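Side-chain contacts in prolyl oligopeptidase (PDB 1YR2), which probably hydrolyses oligopeptides as a serine endopeptidase, cutting mainly after proline and much less readily after alanine: residues Tyr615-Asp619 with Tyr620-Glu624; Met602-Leu605 with Arg606-Gln609; Trp629-Leu632 with Arg633-Pro637; Tyr493-Gly497 with Phe498-Leu502; Glu65-Val68 with Arg69-Ala72. All coordinates share one frame; numbering follows the deposited sequence.

Overall arrangement
From the N terminus the order is contact 5, 4, 2, 1, 3. Each is local and each closes before the next opens, so none nests in or crosses another. Contact 5 closes the turn ahead of helix 72-89, and contact 4 the type I' turn after strand 490-493. Contacts 2, 1 and 3 follow strand 594-598 in the hydrolase part: a loop, the end of helix 617-620 and the end of helix 626-633, with centres 9 to 12 Å apart. Polar contacts between the segments join the series: Glu65 of contact 5 pairs with Arg606 of contact 2, Asp619 OD2 accepts from Phe498 N of contact 4, and Ser636 OG from Met604 N of contact 2.

Contact 1. Residues Tyr615-Asp619 with Tyr620-Glu624; sequences YWVDD and YGYPE
Trp616 O is gripped by two backbone donors: Tyr620 N at 3.0 Å, in the carbonyl plane with an N-H...O angle of 158°, and Asp619 N at 3.1 Å. One residue on, Gly621 N reaches Val617 O at 2.9 Å, and there Gly621, with positive phi, leads the chain out of helix 617-620, after strand 594-598 of the hydrolase domain. In Trp616 and Tyr620 alike CG is anti to the carbonyl carbon (chi1 near -60°), which lays the two side by side, Trp616 CB 3.7 Å from Tyr620 CD2. The Tyr620 hydroxyl bonds to Asn576 OD1, at a probable nucleophile elbow, and the ring meets Phe607 and Phe498 edge to face. Exchanging Tyr620 for a leucine would probably leave Asn576 OD1 without this hydroxyl and both phenylalanines without their aromatic partner. Tyr622 crosses Val617 at about a right angle: Val617 CB sits over one face, 3.9 Å from the ring centroid and 18° off the normal. A water lies 2.6 Å from Tyr622 OH and 2.9 Å from Asp618 OD1, to which it donates. Both phenols thus meet polar partners, whereas buried Gly621 O has no hydrogen-bonding partner, just a CA-H...O contact with Val617 CA, probably at some cost.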
# COMPACT_ATOMS: atom_id res chain seq x y z
N TYR A 615 -8.13 -21.07 2.13
CA TYR A 615 -6.84 -20.50 2.52
C TYR A 615 -6.97 -19.62 3.79
O TYR A 615 -6.01 -19.38 4.47
CB TYR A 615 -6.18 -19.73 1.33
CG TYR A 615 -5.63 -20.66 0.30
CD1 TYR A 615 -4.45 -21.34 0.56
CD2 TYR A 615 -6.31 -20.95 -0.88
CE1 TYR A 615 -3.95 -22.22 -0.31
CE2 TYR A 615 -5.80 -21.85 -1.79
CZ TYR A 615 -4.61 -22.51 -1.48
OH TYR A 615 -4.02 -23.43 -2.33
N TRP A 616 -8.16 -19.20 4.13
CA TRP A 616 -8.33 -18.31 5.28
C TRP A 616 -8.38 -19.00 6.63
O TRP A 616 -8.47 -18.31 7.63
CB TRP A 616 -9.61 -17.50 5.12
CG TRP A 616 -9.63 -16.71 3.90
CD1 TRP A 616 -8.57 -16.24 3.18
CD2 TRP A 616 -10.80 -16.28 3.22
NE1 TRP A 616 -9.02 -15.55 2.08
CE2 TRP A 616 -10.39 -15.56 2.08
CE3 TRP A 616 -12.16 -16.46 3.45
CZ2 TRP A 616 -11.29 -15.03 1.18
CZ3 TRP A 616 -13.07 -15.92 2.53
CH2 TRP A 616 -12.64 -15.22 1.44
N VAL A 617 -8.36 -20.33 6.64
CA VAL A 617 -8.31 -21.09 7.88
C VAL A 617 -7.14 -20.71 8.76
O VAL A 617 -7.24 -20.85 9.97
CB VAL A 617 -8.34 -22.63 7.68
CG1 VAL A 617 -9.65 -23.09 7.02
CG2 VAL A 617 -7.10 -23.14 6.94
N ASP A 618 -6.05 -20.20 8.20
CA ASP A 618 -4.89 -19.81 9.02
C ASP A 618 -5.21 -18.69 10.00
O ASP A 618 -4.64 -18.63 11.09
CB ASP A 618 -3.69 -19.38 8.14
CG ASP A 618 -2.66 -20.51 7.94
OD1 ASP A 618 -2.80 -21.68 8.42
OD2 ASP A 618 -1.69 -20.32 7.19
N ASP A 619 -6.14 -17.80 9.64
CA ASP A 619 -6.58 -16.81 10.61
C ASP A 619 -7.88 -17.20 11.30
O ASP A 619 -8.10 -16.82 12.44
CB ASP A 619 -6.86 -15.48 9.92
CG ASP A 619 -5.69 -14.52 10.02
OD1 ASP A 619 -4.53 -14.97 9.80
OD2 ASP A 619 -5.84 -13.33 10.36
N TYR A 620 -8.79 -17.86 10.58
CA TYR A 620 -10.16 -18.08 11.11
C TYR A 620 -10.40 -19.39 11.85
O TYR A 620 -11.34 -19.51 12.63
CB TYR A 620 -11.15 -18.00 9.93
CG TYR A 620 -11.27 -16.64 9.26
CD1 TYR A 620 -10.90 -15.46 9.91
CD2 TYR A 620 -11.76 -16.54 7.97
CE1 TYR A 620 -11.06 -14.18 9.30
CE2 TYR A 620 -11.93 -15.29 7.35
CZ TYR A 620 -11.59 -14.12 8.02
OH TYR A 620 -11.76 -12.93 7.39
N GLY A 621 -9.58 -20.37 11.55
CA GLY A 621 -9.73 -21.71 12.08
C GLY A 621 -10.50 -22.60 11.15
O GLY A 621 -10.84 -22.19 10.01
N TYR A 622 -10.85 -23.81 11.65
CA TYR A 622 -11.41 -24.88 10.83
C TYR A 622 -12.82 -25.22 11.24
O TYR A 622 -13.02 -25.71 12.37
CB TYR A 622 -10.55 -26.13 10.97
CG TYR A 622 -9.15 -25.95 10.47
CD1 TYR A 622 -8.19 -25.37 11.26
CD2 TYR A 622 -8.81 -26.29 9.17
CE1 TYR A 622 -6.89 -25.17 10.79
CE2 TYR A 622 -7.55 -26.11 8.70
CZ TYR A 622 -6.57 -25.56 9.51
OH TYR A 622 -5.28 -25.31 9.03
N PRO A 623 -13.83 -24.93 10.42
CA PRO A 623 -15.22 -25.24 10.78
C PRO A 623 -15.55 -26.70 11.08
O PRO A 623 -16.56 -26.94 11.79
CB PRO A 623 -16.01 -24.79 9.58
CG PRO A 623 -15.18 -23.73 8.96
CD PRO A 623 -13.76 -24.14 9.17
N GLU A 624 -14.78 -27.62 10.52
CA GLU A 624 -14.94 -29.06 10.76
C GLU A 624 -14.42 -29.49 12.13
O GLU A 624 -14.69 -30.61 12.59
CB GLU A 624 -14.24 -29.88 9.66
CG GLU A 624 -12.70 -29.91 9.67
CD GLU A 624 -12.05 -28.85 8.77
OE1 GLU A 624 -12.71 -27.82 8.38
OE2 GLU A 624 -10.85 -29.03 8.46
O HOH W 1 -3.77 -23.59 10.31

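Contact 2. Residues Met602-Leu605 with Arg606-Gln609; sequences MDML and RFDQ
Asp603, in the loop between strand 594-598 and helix 617-620 of the hydrolase domain, turns its carboxylate onto the chain that follows, where OD1 accepts from Leu605 N at 3.0 Å and, weakly, from Arg606 N at 3.1 Å. The bond from a backbone N two residues on defines an Asx turn, and it becomes possible because CG is anti to the backbone N (chi1 -173°). Arg606 N is shared, with a second weak bond to Asp603 O at 3.4 Å. The other oxygen, Asp603 OD2, lies 3.4 Å from Arg606 CD and near the guanidinium plane, but the two charged groups stop short of a salt bridge, their planes 54° apart. Each has a closer mate: Asp603 OD2 pairs with Lys668 and Arg606 NE with Glu65 of the N-terminal part of the chain. Replacing Asp603 by an alanine would probably leave Lys668 without this counter-charge and Leu605 N without its acceptor, with Arg606 N reduced to the weak bond to the backbone carbonyl. A water links the two halves, donating to Leu605 O at 2.8 Å and to Asp608 OD1 at 2.6 Å. Further out, Met604 O meets the edge of the Phe607 ring, 3.3 Å from CD2, and Met604 CE approaches Phe607 CD2 at 4.2 Å. Met604 O is buried and has no hydrogen-bonding partner, so the slightly positive aromatic edge probably offsets its burial; the acid, by contrast, is held by one sound amide bond, one weak one and the salt bridge to Lys668.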
# COMPACT_ATOMS: atom_id res chain seq x y z
N MET A 602 -19.41 -13.10 5.56
CA MET A 602 -20.53 -13.01 6.51
C MET A 602 -20.98 -14.37 7.06
O MET A 602 -21.46 -14.41 8.18
CB MET A 602 -21.70 -12.26 5.88
CG MET A 602 -21.33 -10.86 5.37
SD MET A 602 -20.36 -9.87 6.62
CE MET A 602 -21.09 -8.24 6.29
N ASP A 603 -20.78 -15.44 6.30
CA ASP A 603 -21.06 -16.77 6.80
C ASP A 603 -19.73 -17.47 7.15
O ASP A 603 -19.05 -18.04 6.31
CB ASP A 603 -21.88 -17.58 5.79
CG ASP A 603 -22.34 -18.94 6.37
OD1 ASP A 603 -21.68 -19.46 7.34
OD2 ASP A 603 -23.30 -19.57 5.89
N MET A 604 -19.37 -17.34 8.40
CA MET A 604 -18.09 -17.83 8.92
C MET A 604 -18.13 -19.30 9.24
O MET A 604 -17.11 -19.87 9.65
CB MET A 604 -17.75 -17.03 10.18
CG MET A 604 -17.42 -15.58 9.92
SD MET A 604 -16.02 -15.34 8.80
CE MET A 604 -14.71 -16.16 9.65
N LEU A 605 -19.28 -19.94 9.07
CA LEU A 605 -19.39 -21.37 9.21
C LEU A 605 -19.14 -22.09 7.89
O LEU A 605 -18.83 -23.28 7.90
CB LEU A 605 -20.75 -21.79 9.78
CG LEU A 605 -21.14 -21.15 11.10
CD1 LEU A 605 -22.48 -21.79 11.59
CD2 LEU A 605 -20.05 -21.31 12.09
N ARG A 606 -19.30 -21.36 6.77
CA ARG A 606 -19.21 -21.95 5.44
C ARG A 606 -18.16 -21.28 4.53
O ARG A 606 -18.12 -21.55 3.32
CB ARG A 606 -20.59 -21.91 4.78
CG ARG A 606 -21.58 -22.86 5.40
CD ARG A 606 -22.97 -22.76 4.81
NE ARG A 606 -23.00 -23.10 3.38
CZ ARG A 606 -22.88 -24.33 2.90
NH1 ARG A 606 -22.72 -25.37 3.68
NH2 ARG A 606 -22.94 -24.52 1.60
N PHE A 607 -17.31 -20.42 5.07
CA PHE A 607 -16.38 -19.62 4.24
C PHE A 607 -15.40 -20.50 3.46
O PHE A 607 -15.03 -20.19 2.31
CB PHE A 607 -15.59 -18.62 5.09
CG PHE A 607 -14.57 -19.26 5.97
CD1 PHE A 607 -13.32 -19.55 5.48
CD2 PHE A 607 -14.84 -19.58 7.29
CE1 PHE A 607 -12.37 -20.15 6.26
CE2 PHE A 607 -13.90 -20.18 8.06
CZ PHE A 607 -12.66 -20.49 7.52
N ASP A 608 -15.05 -21.63 4.04
CA ASP A 608 -14.13 -22.56 3.40
C ASP A 608 -14.74 -23.50 2.35
O ASP A 608 -14.03 -24.33 1.79
CB ASP A 608 -13.37 -23.33 4.45
CG ASP A 608 -14.22 -24.37 5.16
OD1 ASP A 608 -15.47 -24.20 5.30
OD2 ASP A 608 -13.68 -25.36 5.66
N GLN A 609 -16.03 -23.35 2.07
CA GLN A 609 -16.73 -24.14 1.05
C GLN A 609 -16.62 -23.49 -0.31
O GLN A 609 -17.11 -24.05 -1.27
CB GLN A 609 -18.23 -24.26 1.36
CG GLN A 609 -18.57 -24.65 2.80
CD GLN A 609 -18.72 -26.13 3.02
OE1 GLN A 609 -18.53 -26.92 2.11
NE2 GLN A 609 -19.10 -26.52 4.23
O HOH W 2 -17.63 -25.26 6.24

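Contact 3. Residues Trp629-Leu632 with Arg633-Pro637; sequences WRVL and RRYSP
The Trp629 ring carries Arg633 CB over one face, 4.0 Å from the centroid of its six-membered ring and 17° off the normal, a CH-pi contact. Arg633 CG continues along the same face, 3.7 Å from Trp629 CH2; the two side chains run side by side, but a bend at chi2 (61°) carries the guanidinium off, its plane 77° from that of the indole, so the aliphatic stem does the touching. A second flat group, the Arg634 guanidinium, has Arg630 O over one face, 3.4 Å above the plane and toward the rim. Its NH1 also approaches Val631 CG2 at 3.9 Å. The third, Tyr635, has Leu632 O over one face, 4.1 Å above its plane, and its OH is 3.4 Å from Leu632 CD2. That same Leu632 O accepts two backbone donors: Ser636 N at 2.9 Å, nearly straight on from the carbonyl, and Tyr635 N at 3.1 Å, which stands above the carbonyl plane. Before them, a helical bond runs from Arg633 N to Trp629 O; the two from Arg634 N, to Arg630 O and Val631 O, are both weak. Helix 626-633 sits among several neighbours. Trp629 packs on strand 55-58, Leu632 on the loop at Met604, and Tyr635 on Leu579 of helix 576-587 while meeting Phe548 of helix 544-560 edge to face.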
# COMPACT_ATOMS: atom_id res chain seq x y z
N TRP A 629 -15.19 -24.31 15.44
CA TRP A 629 -16.57 -24.05 15.06
C TRP A 629 -17.29 -23.20 16.13
O TRP A 629 -18.01 -22.25 15.78
CB TRP A 629 -17.32 -25.36 14.75
CG TRP A 629 -18.72 -25.13 14.23
CD1 TRP A 629 -19.12 -25.14 12.94
CD2 TRP A 629 -19.90 -24.90 15.01
NE1 TRP A 629 -20.46 -24.90 12.85
CE2 TRP A 629 -20.97 -24.75 14.11
CE3 TRP A 629 -20.15 -24.79 16.37
CZ2 TRP A 629 -22.28 -24.50 14.53
CZ3 TRP A 629 -21.46 -24.51 16.80
CH2 TRP A 629 -22.51 -24.36 15.87
N ARG A 630 -17.09 -23.50 17.40
CA ARG A 630 -17.78 -22.78 18.46
C ARG A 630 -17.30 -21.34 18.53
O ARG A 630 -18.10 -20.42 18.76
CB ARG A 630 -17.60 -23.43 19.83
CG ARG A 630 -18.36 -24.73 19.98
CD ARG A 630 -18.37 -25.23 21.43
NE ARG A 630 -18.73 -26.63 21.48
CZ ARG A 630 -19.95 -27.13 21.27
NH1 ARG A 630 -21.00 -26.36 21.01
NH2 ARG A 630 -20.12 -28.43 21.34
N VAL A 631 -16.00 -21.14 18.32
CA VAL A 631 -15.44 -19.79 18.27
C VAL A 631 -16.09 -19.02 17.10
O VAL A 631 -16.52 -17.86 17.27
CB VAL A 631 -13.91 -19.86 18.10
CG1 VAL A 631 -13.30 -18.53 17.57
CG2 VAL A 631 -13.29 -20.26 19.37
N LEU A 632 -16.19 -19.66 15.93
CA LEU A 632 -16.74 -19.00 14.72
C LEU A 632 -18.23 -18.68 14.89
O LEU A 632 -18.70 -17.62 14.45
CB LEU A 632 -16.54 -19.85 13.44
CG LEU A 632 -15.10 -20.00 12.93
CD1 LEU A 632 -14.96 -21.21 12.06
CD2 LEU A 632 -14.71 -18.76 12.21
N ARG A 633 -18.96 -19.61 15.50
CA ARG A 633 -20.42 -19.46 15.68
C ARG A 633 -20.73 -18.25 16.56
O ARG A 633 -21.74 -17.63 16.39
CB ARG A 633 -21.02 -20.76 16.27
CG ARG A 633 -22.47 -20.70 16.63
CD ARG A 633 -23.31 -20.41 15.46
NE ARG A 633 -24.74 -20.33 15.77
CZ ARG A 633 -25.37 -19.20 16.10
NH1 ARG A 633 -24.70 -18.06 16.25
NH2 ARG A 633 -26.69 -19.20 16.30
N ARG A 634 -19.85 -17.90 17.47
CA ARG A 634 -20.08 -16.76 18.36
C ARG A 634 -20.07 -15.42 17.64
O ARG A 634 -20.65 -14.48 18.14
CB ARG A 634 -19.04 -16.72 19.48
CG ARG A 634 -19.25 -17.79 20.52
CD ARG A 634 -18.03 -18.08 21.41
NE ARG A 634 -18.27 -19.29 22.21
CZ ARG A 634 -17.35 -20.22 22.53
NH1 ARG A 634 -16.07 -20.14 22.14
NH2 ARG A 634 -17.75 -21.29 23.22
N TYR A 635 -19.45 -15.34 16.47
CA TYR A 635 -19.38 -14.06 15.74
C TYR A 635 -19.77 -14.03 14.28
O TYR A 635 -19.86 -12.93 13.68
CB TYR A 635 -18.02 -13.40 15.95
CG TYR A 635 -16.84 -14.05 15.24
CD1 TYR A 635 -16.63 -13.87 13.89
CD2 TYR A 635 -15.92 -14.82 15.94
CE1 TYR A 635 -15.53 -14.40 13.24
CE2 TYR A 635 -14.81 -15.40 15.28
CZ TYR A 635 -14.62 -15.18 13.93
OH TYR A 635 -13.54 -15.70 13.23
N SER A 636 -20.03 -15.18 13.67
CA SER A 636 -20.45 -15.24 12.26
C SER A 636 -21.59 -14.26 12.02
O SER A 636 -22.66 -14.47 12.57
CB SER A 636 -20.94 -16.65 11.95
OG SER A 636 -21.43 -16.76 10.63
N PRO A 637 -21.37 -13.16 11.29
CA PRO A 637 -22.42 -12.12 11.17
C PRO A 637 -23.81 -12.66 10.72
O PRO A 637 -24.80 -12.25 11.28
CB PRO A 637 -21.84 -11.12 10.19
CG PRO A 637 -20.38 -11.30 10.35
CD PRO A 637 -20.12 -12.78 10.63

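Contact 4. Residues Tyr493-Gly497 with Phe498-Leu502; sequences YGYGG and FNVAL
Tyr495 and Val500 cross at about a right angle, with Val500 CG2 3.7 Å from Tyr495 CE2 and Val500 CB 3.9 Å from Tyr495 CD2. With CG anti to the backbone N (chi1 -171°), Tyr495 brings the CD2-CE2 side of its ring obliquely against the valine. From the turn between them Phe498 CD2 comes to 4.3 Å from Tyr495 CE2. Farther from the turn, Leu502 crosses Tyr493, also nearly perpendicularly: Leu502 CD1 touches the edge of that ring, 4.0 Å from CE2, and lies 4.1 Å from Tyr495 CB, so one methyl touches both tyrosines. The backbone holding these groups opposite each other is a type I' beta turn from Gly497 to Val500, closed by Val500 N to Gly497 O at 3.1 Å and 169°, in the loop that follows strand 490-493 of the central sheet. A water widens the pairing: it accepts from Gly497 N and donates to Val500 O at 2.8 Å. Gly497 O and this water lie at the edge of the Tyr495 ring, in its plane. Tyr495 and Phe498 both pack on Asn576, at the start of the helix behind a probable nucleophile elbow, and Gly496 O accepts from the Asn576 side chain and from Lys544. Outside the turn, Phe498 N donates to Asp619 OD2.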
# COMPACT_ATOMS: atom_id res chain seq x y z
N TYR A 493 -12.71 3.37 10.00
CA TYR A 493 -12.29 2.26 9.15
C TYR A 493 -11.38 1.29 9.90
O TYR A 493 -10.62 1.68 10.81
CB TYR A 493 -11.56 2.84 7.95
CG TYR A 493 -11.12 1.82 6.93
CD1 TYR A 493 -11.98 1.38 5.94
CD2 TYR A 493 -9.85 1.28 6.96
CE1 TYR A 493 -11.58 0.46 5.02
CE2 TYR A 493 -9.44 0.34 6.01
CZ TYR A 493 -10.34 -0.06 5.06
OH TYR A 493 -9.98 -0.98 4.13
N GLY A 494 -11.53 0.02 9.58
CA GLY A 494 -10.61 -0.98 10.12
C GLY A 494 -10.56 -2.18 9.20
O GLY A 494 -11.34 -2.30 8.26
N TYR A 495 -9.58 -3.04 9.44
CA TYR A 495 -9.48 -4.36 8.75
C TYR A 495 -9.32 -5.46 9.78
O TYR A 495 -10.29 -6.15 10.12
CB TYR A 495 -8.31 -4.35 7.77
CG TYR A 495 -8.23 -5.55 6.85
CD1 TYR A 495 -9.07 -5.68 5.76
CD2 TYR A 495 -7.29 -6.57 7.05
CE1 TYR A 495 -8.98 -6.77 4.87
CE2 TYR A 495 -7.22 -7.66 6.17
CZ TYR A 495 -8.07 -7.76 5.11
OH TYR A 495 -7.98 -8.82 4.25
N GLY A 496 -8.13 -5.56 10.39
CA GLY A 496 -7.92 -6.37 11.57
C GLY A 496 -7.75 -7.85 11.26
O GLY A 496 -8.58 -8.69 11.62
N GLY A 497 -6.66 -8.17 10.58
CA GLY A 497 -6.42 -9.55 10.18
C GLY A 497 -5.31 -9.75 9.19
O GLY A 497 -4.80 -8.78 8.61
N PHE A 498 -4.84 -10.99 9.10
CA PHE A 498 -3.95 -11.41 8.01
C PHE A 498 -2.62 -10.66 7.94
O PHE A 498 -1.98 -10.59 6.89
CB PHE A 498 -4.72 -11.35 6.68
CG PHE A 498 -5.93 -12.30 6.67
CD1 PHE A 498 -5.76 -13.66 6.34
CD2 PHE A 498 -7.18 -11.87 7.07
CE1 PHE A 498 -6.83 -14.53 6.41
CE2 PHE A 498 -8.25 -12.76 7.13
CZ PHE A 498 -8.08 -14.07 6.75
N ASN A 499 -2.17 -10.16 9.08
CA ASN A 499 -0.90 -9.46 9.16
C ASN A 499 -0.82 -8.17 8.36
O ASN A 499 0.28 -7.62 8.12
CB ASN A 499 0.23 -10.43 8.76
CG ASN A 499 1.53 -10.08 9.40
OD1 ASN A 499 1.56 -9.66 10.55
ND2 ASN A 499 2.62 -10.16 8.62
N VAL A 500 -1.97 -7.64 7.96
CA VAL A 500 -2.05 -6.41 7.21
C VAL A 500 -1.78 -5.22 8.13
O VAL A 500 -2.46 -5.03 9.17
CB VAL A 500 -3.40 -6.29 6.50
CG1 VAL A 500 -3.55 -4.96 5.78
CG2 VAL A 500 -3.57 -7.44 5.55
N ALA A 501 -0.78 -4.43 7.77
CA ALA A 501 -0.42 -3.23 8.54
C ALA A 501 -1.02 -2.02 7.90
O ALA A 501 -0.60 -1.66 6.82
CB ALA A 501 1.07 -3.08 8.59
N LEU A 502 -1.90 -1.30 8.60
CA LEU A 502 -2.55 -0.17 7.98
C LEU A 502 -1.80 1.13 8.30
O LEU A 502 -2.26 1.97 9.07
CB LEU A 502 -3.99 -0.07 8.39
CG LEU A 502 -4.90 -1.16 7.83
CD1 LEU A 502 -6.33 -0.80 8.24
CD2 LEU A 502 -4.79 -1.27 6.32
O HOH W 3 -5.17 -5.39 9.91

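Contact 5. Residues Glu65-Val68 with Arg69-Ala72; sequences EADV and RTDA
The turn that leads into helix 72-89 brings the guanidinium of Arg69 edge-on to the carboxylate of Asp67, and a side-on salt bridge locks the two together. Arg69 NE donates to Asp67 OD1 at 2.9 Å and 174°, on the syn side, while Arg69 NH2 donates to OD2 of Asp67 at 2.9 Å through that oxygen's syn lone pair. Carboxylate and guanidinium are nearly coplanar, 19° apart, so one nitrogen serves each oxygen with little twist. The bend at chi3 (-65°) curls the arginine round to present this edge. Asp67 OD1 also takes Arg69 N at 3.0 Å with its anti lone pair, an Asx turn superposed on the beta turn that Thr70 N closes to Asp67 O at 3.0 Å; that donor stands above the carbonyl plane. Asp71 N adds a weak bond to the same carbonyl. At the next step Asp71 is the N-cap of helix 72-89, its OD1 holding Val74 N, and its OD2 lies against Ala66 CB at 3.7 Å. Behind the turn Val68 packs on Val74, Ala75 and Val78 of that helix and on the loop at Asp656 and Thr657, whereas Thr70 OG1 stands 3.7 Å from Asp67 CB, on the exposed side of the turn.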
# COMPACT_ATOMS: atom_id res chain seq x y z
N GLU A 65 -26.48 -18.82 -2.37
CA GLU A 65 -25.10 -19.14 -2.66
C GLU A 65 -24.88 -19.53 -4.14
O GLU A 65 -23.75 -19.58 -4.59
CB GLU A 65 -24.58 -20.27 -1.76
CG GLU A 65 -24.50 -19.92 -0.26
CD GLU A 65 -24.07 -21.10 0.62
OE1 GLU A 65 -23.70 -22.18 0.08
OE2 GLU A 65 -24.11 -20.96 1.85
N ALA A 66 -25.94 -19.84 -4.88
CA ALA A 66 -25.80 -20.28 -6.26
C ALA A 66 -25.33 -19.14 -7.16
O ALA A 66 -25.58 -17.97 -6.88
CB ALA A 66 -27.08 -20.88 -6.80
N ASP A 67 -24.62 -19.52 -8.24
CA ASP A 67 -24.05 -18.54 -9.18
C ASP A 67 -25.16 -17.74 -9.92
O ASP A 67 -26.01 -18.31 -10.59
CB ASP A 67 -23.14 -19.31 -10.17
CG ASP A 67 -22.16 -18.43 -10.89
OD1 ASP A 67 -22.57 -17.44 -11.54
OD2 ASP A 67 -20.93 -18.66 -10.84
N VAL A 68 -25.12 -16.42 -9.82
CA VAL A 68 -26.11 -15.56 -10.45
C VAL A 68 -26.16 -15.75 -11.97
O VAL A 68 -27.18 -15.50 -12.57
CB VAL A 68 -25.84 -14.07 -10.14
CG1 VAL A 68 -24.69 -13.54 -10.96
CG2 VAL A 68 -27.08 -13.24 -10.33
N ARG A 69 -25.06 -16.20 -12.58
CA ARG A 69 -25.03 -16.40 -14.03
C ARG A 69 -25.78 -17.64 -14.51
O ARG A 69 -26.09 -17.73 -15.71
CB ARG A 69 -23.59 -16.45 -14.52
CG ARG A 69 -22.84 -15.19 -14.26
CD ARG A 69 -21.36 -15.33 -14.44
NE ARG A 69 -20.76 -16.23 -13.47
CZ ARG A 69 -19.48 -16.56 -13.47
NH1 ARG A 69 -18.66 -16.09 -14.40
NH2 ARG A 69 -19.02 -17.38 -12.54
N THR A 70 -26.01 -18.61 -13.62
CA THR A 70 -26.68 -19.84 -14.01
C THR A 70 -27.91 -20.19 -13.20
O THR A 70 -28.52 -21.20 -13.48
CB THR A 70 -25.70 -21.02 -14.00
OG1 THR A 70 -25.06 -21.13 -12.74
CG2 THR A 70 -24.54 -20.80 -14.99
N ASP A 71 -28.29 -19.35 -12.23
CA ASP A 71 -29.41 -19.64 -11.35
C ASP A 71 -30.42 -18.50 -11.45
O ASP A 71 -30.16 -17.39 -11.00
CB ASP A 71 -28.95 -19.85 -9.90
CG ASP A 71 -30.07 -20.36 -9.01
OD1 ASP A 71 -30.93 -19.56 -8.60
OD2 ASP A 71 -30.19 -21.54 -8.67
N ALA A 72 -31.55 -18.80 -12.08
CA ALA A 72 -32.66 -17.85 -12.25
C ALA A 72 -33.16 -17.26 -10.93
O ALA A 72 -33.51 -16.08 -10.89
CB ALA A 72 -33.81 -18.53 -12.97